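Local coordinates for glycerate dehydrogenase/glyoxylate reductase (Thermus thermophilus, PDB 2CUK) that probably reduces glyoxylate and hydroxypyruvate with a nicotinamide cofactor, as a member of the D-isomer specific 2-hydroxyacid dehydrogenase family, at the interface of chains A and B. Coordinates in Å, arbitrary orientation; residue numbers count along the deposited sequence, not the author numbering. Chains: chain A/B, glycerate dehydrogenase/glyoxylate reductase.

The interface of chains A and B. Residues chain A 7-10, 29, 50, 72; chain B 132-135.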
# COMPACT_ATOMS: atom_id res chain seq x y z
N ARG A 7 19.66 10.33 19.83
CA ARG A 7 18.79 9.16 19.80
C ARG A 7 19.55 7.94 19.30
O ARG A 7 20.56 8.07 18.60
CB ARG A 7 17.59 9.40 18.86
CG ARG A 7 16.66 10.52 19.27
CD ARG A 7 15.90 10.20 20.55
NE ARG A 7 14.88 11.22 20.81
CZ ARG A 7 15.15 12.50 21.04
NH1 ARG A 7 16.40 12.93 21.04
NH2 ARG A 7 14.16 13.37 21.23
N THR A 8 19.07 6.75 19.65
CA THR A 8 19.71 5.52 19.19
C THR A 8 19.42 5.38 17.69
O THR A 8 18.32 5.70 17.24
CB THR A 8 19.17 4.29 19.93
OG1 THR A 8 17.74 4.30 19.89
CG2 THR A 8 19.63 4.31 21.38
N LEU A 9 20.41 4.91 16.94
CA LEU A 9 20.26 4.76 15.50
C LEU A 9 20.38 3.31 15.05
O LEU A 9 21.08 2.52 15.67
CB LEU A 9 21.32 5.60 14.77
CG LEU A 9 21.45 7.07 15.16
CD1 LEU A 9 22.57 7.70 14.34
CD2 LEU A 9 20.13 7.81 14.93
N PRO A 10 19.69 2.96 13.95
CA PRO A 10 19.73 1.59 13.42
C PRO A 10 21.01 1.39 12.63
O PRO A 10 21.53 2.33 12.02
CB PRO A 10 18.49 1.55 12.53
CG PRO A 10 18.48 2.93 11.95
CD PRO A 10 18.77 3.80 13.16
N GLY A 29 16.03 6.08 24.58
CA GLY A 29 14.68 6.46 24.97
C GLY A 29 13.98 7.32 23.91
O GLY A 29 14.57 7.72 22.91
N THR A 50 18.14 15.10 16.04
CA THR A 50 16.98 14.68 15.25
C THR A 50 16.02 15.86 15.19
O THR A 50 16.25 16.89 15.83
CB THR A 50 16.24 13.47 15.89
OG1 THR A 50 15.70 13.85 17.16
CG2 THR A 50 17.18 12.29 16.07
N TYR A 72 20.49 14.39 11.57
CA TYR A 72 20.00 13.09 11.16
C TYR A 72 18.62 13.39 10.56
O TYR A 72 17.60 13.03 11.14
CB TYR A 72 19.87 12.16 12.37
CG TYR A 72 19.46 10.74 12.03
CD1 TYR A 72 20.33 9.89 11.35
CD2 TYR A 72 18.19 10.26 12.36
CE1 TYR A 72 19.94 8.59 11.00
CE2 TYR A 72 17.79 8.97 12.01
CZ TYR A 72 18.67 8.14 11.33
OH TYR A 72 18.26 6.87 10.97
N TRP B 132 8.75 11.10 17.30
CA TRP B 132 9.40 10.55 16.11
C TRP B 132 10.69 9.93 16.64
O TRP B 132 11.32 10.49 17.54
CB TRP B 132 9.76 11.68 15.14
CG TRP B 132 10.39 11.20 13.87
CD1 TRP B 132 9.76 10.87 12.71
CD2 TRP B 132 11.79 10.96 13.65
NE1 TRP B 132 10.68 10.44 11.78
CE2 TRP B 132 11.93 10.49 12.33
CE3 TRP B 132 12.94 11.10 14.44
CZ2 TRP B 132 13.17 10.15 11.78
CZ3 TRP B 132 14.18 10.77 13.90
CH2 TRP B 132 14.28 10.30 12.57
N HIS B 133 11.08 8.78 16.11
CA HIS B 133 12.32 8.13 16.56
C HIS B 133 12.99 7.40 15.40
O HIS B 133 12.31 6.81 14.56
CB HIS B 133 12.02 7.14 17.70
CG HIS B 133 13.25 6.64 18.39
ND1 HIS B 133 13.97 5.55 17.95
CD2 HIS B 133 13.86 7.05 19.53
CE1 HIS B 133 14.97 5.31 18.79
NE2 HIS B 133 14.92 6.21 19.76
N PRO B 134 14.33 7.44 15.33
CA PRO B 134 15.07 6.77 14.25
C PRO B 134 14.76 5.29 14.06
O PRO B 134 14.85 4.78 12.95
CB PRO B 134 16.53 7.00 14.66
CG PRO B 134 16.48 8.30 15.38
CD PRO B 134 15.25 8.15 16.23
N GLU B 135 14.37 4.61 15.13
CA GLU B 135 14.08 3.18 15.04
C GLU B 135 12.62 2.78 15.22
O GLU B 135 12.31 1.62 15.45
CB GLU B 135 14.93 2.42 16.06
CG GLU B 135 16.40 2.82 16.06
CD GLU B 135 17.21 2.06 17.08
OE1 GLU B 135 17.89 1.08 16.70
OE2 GLU B 135 17.17 2.43 18.27
O HOH W 1 12.40 10.22 20.03
O HOH W 2 17.08 7.00 21.74
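Both segments are loops: A:Arg7 to A:Pro10 runs extended just after strand 2-5, whereas chain B is extended at B:Trp132 and B:His133 and turns at B:Pro134 (phi/psi -54/-29°). In this D-isomer specific 2-hydroxyacid dehydrogenase the loop of one subunit packs on the other, with a twin contact generated by the two-fold, an arrangement in keeping with the dimers typical of the family. B:Pro134 is the wedge. Its CB lies 3.5 Å from A:Tyr72 CE2, with A:Leu9 CD2, which sits over the centre of the tyrosine ring, packing against the same proline carbons and A:Arg7 CB meeting CD from another side. B:Trp132 turns the CH2 and CZ3 end of its indole inwards, CH2 standing 3.8 Å from A:Tyr72 CE2 and CZ3 near A:Thr50 CB.

The polar contact centres on A:Thr8, whose OG1 lies between the backbone N and the carbonyl carbon (chi1 51°) and gives a short 2.5 Å hydrogen bond to B:Glu135 OE2, approaching from above the carboxylate plane. The glutamate chain, extended beyond CG, crosses the threonine at about a right angle while its CG rests on A:Pro10 CD. An alanine here, lacking the carboxylate and the CG that packs on A:Pro10, would probably loosen the hold of this loop on A:Thr8. B:His133 is fixed from within its own chain, ND1 accepting a hydrogen bond from the backbone N-H of B:Glu135 (N to ND1 3.0 Å). This fits NE2 as the N-H, pointing to water 2 (3.0 Å), which also meets A:Thr8 N and A:Gly29 O. Water 1 joins A:Arg7 NE to B:Trp132 O, its oxygen 2.7 Å from that carbonyl O; the nearby guanidinium might disfavour a charged histidine.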